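Local coordinates for protein Lysine/ornithine decarboxylase (PDB 5GJO) that decarboxylates L-lysine and L-ornithine with similar efficiency, using pyridoxal 5'-phosphate as cofactor, to give cadaverine and putrescine, at residues 69-74 with 92-97; 111-116 with 133-138. The protein carries 2 engineered substitutions. All coordinates share one frame; numbering follows the deposited sequence.

Interaction 1 of 2, residues 69-74 with 92-97. With PLP (pyridoxal-5'-phosphate), chain H.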
# COMPACT_ATOMS: atom_id res chain seq x y z
N HIS A 69 13.28 -15.46 19.21
CA HIS A 69 11.98 -15.01 19.62
C HIS A 69 11.37 -14.07 18.56
O HIS A 69 11.95 -13.90 17.45
CB HIS A 69 12.08 -14.24 20.96
CG HIS A 69 12.50 -15.06 22.15
ND1 HIS A 69 13.65 -15.83 22.18
CD2 HIS A 69 11.89 -15.26 23.35
CE1 HIS A 69 13.75 -16.45 23.34
NE2 HIS A 69 12.70 -16.11 24.08
N PHE A 70 10.19 -13.52 18.87
CA PHE A 70 9.48 -12.68 17.90
C PHE A 70 8.86 -11.43 18.49
O PHE A 70 8.31 -11.49 19.56
CB PHE A 70 8.37 -13.45 17.21
CG PHE A 70 8.86 -14.64 16.44
CD1 PHE A 70 9.32 -14.49 15.14
CD2 PHE A 70 9.00 -15.90 17.08
CE1 PHE A 70 9.87 -15.58 14.47
CE2 PHE A 70 9.53 -16.98 16.42
CZ PHE A 70 10.00 -16.82 15.10
N ASP A 71 8.95 -10.34 17.76
CA ASP A 71 8.30 -9.08 18.08
C ASP A 71 7.09 -9.00 17.16
O ASP A 71 7.20 -9.07 15.92
CB ASP A 71 9.25 -7.92 17.79
CG ASP A 71 8.52 -6.62 17.47
OD1 ASP A 71 7.41 -6.38 17.98
OD2 ASP A 71 9.03 -5.81 16.69
N VAL A 72 5.90 -8.87 17.75
CA VAL A 72 4.62 -8.86 17.06
C VAL A 72 3.96 -7.49 17.26
O VAL A 72 4.06 -6.93 18.36
CB VAL A 72 3.63 -9.92 17.55
CG1 VAL A 72 4.18 -11.32 17.20
CG2 VAL A 72 3.41 -9.89 19.05
N ALA A 73 3.31 -7.01 16.21
CA ALA A 73 2.69 -5.66 16.17
C ALA A 73 1.20 -5.68 16.24
O ALA A 73 0.62 -4.58 16.31
CB ALA A 73 3.05 -5.00 14.85
N SER A 74 0.56 -6.84 16.13
CA SER A 74 -0.89 -6.94 15.93
C SER A 74 -1.36 -8.38 16.19
O SER A 74 -0.55 -9.29 16.24
CB SER A 74 -1.33 -6.58 14.48
OG SER A 74 -0.95 -7.64 13.56
N ILE A 92 7.02 -10.81 22.05
CA ILE A 92 6.80 -9.50 22.68
C ILE A 92 5.82 -8.73 21.84
O ILE A 92 5.96 -8.62 20.63
CB ILE A 92 8.09 -8.71 22.92
CG1 ILE A 92 7.76 -7.44 23.73
CG2 ILE A 92 8.86 -8.41 21.70
CD1 ILE A 92 8.96 -6.65 24.19
N TYR A 93 4.76 -8.25 22.45
CA TYR A 93 3.80 -7.41 21.74
C TYR A 93 4.31 -5.98 21.93
O TYR A 93 3.98 -5.30 22.88
CB TYR A 93 2.39 -7.63 22.29
CG TYR A 93 1.23 -6.94 21.61
CD1 TYR A 93 1.37 -6.31 20.39
CD2 TYR A 93 -0.01 -6.93 22.19
CE1 TYR A 93 0.30 -5.69 19.78
CE2 TYR A 93 -1.08 -6.30 21.60
CZ TYR A 93 -0.92 -5.68 20.39
OH TYR A 93 -2.00 -5.09 19.83
N ALA A 94 5.17 -5.57 21.00
CA ALA A 94 5.88 -4.29 21.10
C ALA A 94 5.26 -3.14 20.30
O ALA A 94 5.97 -2.16 19.97
CB ALA A 94 7.30 -4.48 20.66
N ASN A 95 4.01 -3.23 20.01
CA ASN A 95 3.28 -2.05 19.56
C ASN A 95 2.90 -1.29 20.82
O ASN A 95 2.14 -1.84 21.66
CB ASN A 95 2.10 -2.46 18.81
CG ASN A 95 1.45 -1.32 18.05
OD1 ASN A 95 1.45 -0.16 18.50
ND2 ASN A 95 0.95 -1.64 16.82
N PRO A 96 3.44 -0.08 20.98
CA PRO A 96 3.14 0.64 22.22
C PRO A 96 1.66 0.96 22.39
O PRO A 96 1.31 1.24 23.54
CB PRO A 96 3.97 1.94 22.10
CG PRO A 96 5.00 1.64 21.09
CD PRO A 96 4.33 0.70 20.13
N VAL A 97 0.86 1.04 21.33
CA VAL A 97 -0.52 1.38 21.43
C VAL A 97 -1.32 0.27 20.89
O VAL A 97 -1.55 0.17 19.70
CB VAL A 97 -0.88 2.72 20.78
CG1 VAL A 97 -2.38 3.04 21.02
CG2 VAL A 97 0.03 3.81 21.33
N1 PLP H . 10.80 -3.44 16.66
C2 PLP H . 9.92 -2.41 16.71
C2A PLP H . 9.13 -2.15 17.97
C3 PLP H . 9.74 -1.53 15.53
O3 PLP H . 8.86 -0.49 15.55
C4 PLP H . 10.54 -1.83 14.32
C4A PLP H . 10.42 -1.01 13.09
O4A PLP H . 9.41 -0.37 12.88
C5 PLP H . 11.46 -2.99 14.40
C6 PLP H . 11.54 -3.72 15.57
C5A PLP H . 12.32 -3.36 13.21
O4P PLP H . 13.04 -2.21 12.76
P PLP H . 14.20 -2.35 11.66
O1P PLP H . 15.23 -3.23 12.32
O2P PLP H . 14.65 -0.93 11.42
O3P PLP H . 13.51 -2.99 10.48
O HOH W 1 -1.73 -3.80 17.52
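Asp-71 pairs with Ile-92 and Val-72 with Tyr-93 as parallel strand neighbours at the C-terminal ends of these barrel strands, where both run out into loops. Ile-92 N donates to Phe-70 O, and Val-72 N gives a nearly straight bond to Ile-92 O (2.9 Å, 177°). Past the strands Ala-94 N bonds to Val-72 O at 3.2 Å, a more bent link.

On the Asp-71 side, CG stands anti to the backbone N (chi1 153°); OD1 lies 3.3 Å from Ala-94 CB, while OD2 lies 3.0 Å from PLP N1, approaching from one face of the pyridine ring. OD2 also forms a salt bridge with Lys-52, the lysine that by similarity carries the cofactor, though not attached here. On the other face Val-72 CG2 packs on Tyr-93 CB (4.1 Å), and Val-72 O approaches the edge of the tyrosine ring near its plane.

Ala-73 O is gripped twice: Asn-95 ND2 donates at 3.0 Å in the carbonyl plane, and a water bonded to Tyr-93 OH donates too. Asn-95 OD1 accepts from Val-97 N, an Asx turn, and ND2 also bonds Pro-322 O of the second subunit. An alanine here would probably leave Ala-73 O and Pro-322 O without this donor and Val-97 N without its Asx-turn acceptor. The carboxylate under the ring and Ala-94 O, 3.7 Å from PLP C2A, put this strand end in the cofactor pocket.

Interaction 2 of 2, residues 111-116 with 133-138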
# COMPACT_ATOMS: atom_id res chain seq x y z
N VAL A 111 0.69 -14.36 25.64
CA VAL A 111 1.72 -13.39 25.36
C VAL A 111 1.66 -12.45 26.55
O VAL A 111 0.64 -11.85 26.79
CB VAL A 111 1.42 -12.57 24.11
CG1 VAL A 111 2.43 -11.45 23.97
CG2 VAL A 111 1.43 -13.44 22.87
N ARG A 112 2.74 -12.37 27.29
CA ARG A 112 2.77 -11.52 28.47
C ARG A 112 4.00 -10.63 28.59
O ARG A 112 4.52 -10.44 29.67
CB ARG A 112 2.53 -12.35 29.74
CG ARG A 112 3.41 -13.57 29.90
CD ARG A 112 3.21 -14.23 31.26
NE ARG A 112 3.37 -13.26 32.34
CZ ARG A 112 4.53 -12.81 32.79
NH1 ARG A 112 4.56 -11.90 33.76
NH2 ARG A 112 5.66 -13.24 32.27
N ARG A 113 4.48 -10.11 27.47
CA ARG A 113 5.66 -9.19 27.48
C ARG A 113 5.17 -8.11 26.53
O ARG A 113 4.81 -8.44 25.36
CB ARG A 113 6.87 -9.92 26.98
CG ARG A 113 8.12 -9.12 26.98
CD ARG A 113 9.25 -10.01 26.54
NE ARG A 113 10.54 -9.40 26.62
CZ ARG A 113 11.44 -9.61 27.60
NH1 ARG A 113 11.17 -10.37 28.63
NH2 ARG A 113 12.62 -9.02 27.54
N PHE A 114 5.12 -6.88 27.02
CA PHE A 114 4.54 -5.75 26.33
C PHE A 114 5.51 -4.58 26.42
O PHE A 114 6.27 -4.51 27.33
CB PHE A 114 3.26 -5.28 27.04
CG PHE A 114 2.10 -6.24 27.00
CD1 PHE A 114 1.95 -7.14 25.99
CD2 PHE A 114 1.13 -6.18 27.98
CE1 PHE A 114 0.89 -7.99 25.96
CE2 PHE A 114 0.06 -7.03 27.95
CZ PHE A 114 -0.06 -7.94 26.93
N THR A 115 5.44 -3.69 25.44
CA THR A 115 5.99 -2.30 25.59
C THR A 115 4.91 -1.30 25.70
O THR A 115 3.80 -1.52 25.31
CB THR A 115 7.02 -1.91 24.46
OG1 THR A 115 6.30 -1.72 23.27
CG2 THR A 115 8.02 -3.03 24.24
N PHE A 116 5.25 -0.15 26.28
CA PHE A 116 4.37 0.99 26.34
C PHE A 116 5.14 2.30 26.48
O PHE A 116 6.26 2.31 26.89
CB PHE A 116 3.34 0.83 27.45
CG PHE A 116 3.88 1.04 28.82
CD1 PHE A 116 4.88 0.24 29.32
CD2 PHE A 116 3.38 2.05 29.63
CE1 PHE A 116 5.36 0.43 30.60
CE2 PHE A 116 3.86 2.25 30.89
CZ PHE A 116 4.86 1.45 31.38
N ASP A 133 4.72 -8.71 32.06
CA ASP A 133 5.95 -7.99 32.04
C ASP A 133 5.81 -6.78 31.07
O ASP A 133 5.36 -6.95 29.89
CB ASP A 133 7.09 -8.91 31.57
CG ASP A 133 7.31 -10.06 32.47
OD1 ASP A 133 7.08 -9.87 33.69
OD2 ASP A 133 7.68 -11.16 31.99
N VAL A 134 6.24 -5.62 31.55
CA VAL A 134 6.26 -4.41 30.70
C VAL A 134 7.60 -3.74 30.68
O VAL A 134 8.36 -3.69 31.66
CB VAL A 134 5.16 -3.38 31.07
CG1 VAL A 134 3.82 -3.97 30.95
CG2 VAL A 134 5.41 -2.80 32.50
N LEU A 135 8.01 -3.30 29.46
CA LEU A 135 9.17 -2.47 29.28
C LEU A 135 8.66 -1.11 28.80
O LEU A 135 7.89 -0.99 27.85
CB LEU A 135 10.14 -3.02 28.23
CG LEU A 135 10.70 -4.43 28.47
CD1 LEU A 135 9.60 -5.42 28.30
CD2 LEU A 135 11.69 -4.73 27.35
N VAL A 136 9.16 -0.05 29.43
CA VAL A 136 8.75 1.26 29.06
C VAL A 136 9.71 1.70 27.94
O VAL A 136 10.89 1.51 28.05
CB VAL A 136 8.78 2.29 30.22
CG1 VAL A 136 10.13 2.50 30.80
CG2 VAL A 136 8.19 3.63 29.75
N ARG A 137 9.12 2.30 26.90
CA ARG A 137 9.93 2.72 25.73
C ARG A 137 10.22 4.20 25.91
O ARG A 137 9.25 5.01 26.00
CB ARG A 137 9.10 2.58 24.48
CG ARG A 137 9.92 2.90 23.22
CD ARG A 137 9.11 2.52 22.01
NE ARG A 137 9.68 3.03 20.78
CZ ARG A 137 9.20 2.68 19.58
NH1 ARG A 137 8.32 1.68 19.44
NH2 ARG A 137 9.70 3.27 18.47
N ILE A 138 11.48 4.52 25.89
CA ILE A 138 11.96 5.90 25.96
C ILE A 138 12.27 6.46 24.56
O ILE A 138 12.77 5.75 23.69
CB ILE A 138 13.22 6.06 26.85
CG1 ILE A 138 14.40 5.16 26.44
CG2 ILE A 138 12.83 5.82 28.31
CD1 ILE A 138 15.71 5.42 27.13
O HOH W 2 8.71 -11.57 29.47
O HOH W 3 7.97 -0.66 21.12
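Arg-112 and Asp-133 meet in a salt bridge at the start of the strand pair: NH2 binds OD2 at 2.9 Å and NH1 binds OD1, both through bent, weak hydrogen bonds. The guanidinium and carboxylate planes stand 85° apart, so the two groups do not form a flat, coplanar pair. A bend in the arginine chain (chi3 -53°) turns NE as the chain heads for the acid. Asp-133 N donates to Arg-112 O, OD1 takes a further hydrogen bond from His-173, and a water joins OD2 to Arg-113 NH1. The guanidinium of Arg-113 has its main partner in Asp-214.

From here the strands run parallel, with axes 4.7 Å apart and directions differing by 27°. Phe-114 N bonds to Asp-133 O, Leu-135 N to Phe-114 O at 3.0 Å, Phe-116 N to Leu-135 O, and Arg-137 N to Phe-116 O at 2.9 Å. At the far end of the Arg-137 side chain, a water bridges NH1 and Thr-115 OG1, while NH2 bonds to Leu-149 O.

Phe-114, Phe-116, Val-134 and Val-136 share one face. Phe-116 CE1 touches Val-134 CG2 at 3.7 Å and Val-136 CB at 3.9 Å; Val-136 CG2 lies over one face of the ring, offset toward the rim. On the other face Leu-135 CD1 meets Arg-113 CG at 4.2 Å.

Outward, the phenylalanine and valine face rests on helices 122-128 and 160-169, with Met-125 touching Phe-114, Phe-116 and Val-134. On the opposite face Arg-113, Thr-115, Asp-133 and Arg-137 touch side chains of strand 173-178, which runs next to 133-137 in the PLP-binding barrel.

Going from the N terminus, interaction 1 comes first: strand 69-72 leads through helix 75-83 into strand 91-93, and their pairing closes one beta-alpha-beta unit. After helix 100-109 the chain enters 113-116, passes through helix 122-128 and returns as strand 133-137, where interaction 2 closes a second unit. The two loops follow in series, neither nesting nor crossing. They are joined edge to edge through strands 91-93 and 113-116, with centres about 9 Å apart: Tyr-93 N probably bonds to Arg-113 O at 2.9 Å, and Pro-96 packs on Arg-137. Together they align four successive strands of the barrel wall, with interaction 1 touching the cofactor directly and Arg-137 of interaction 2 lying near it.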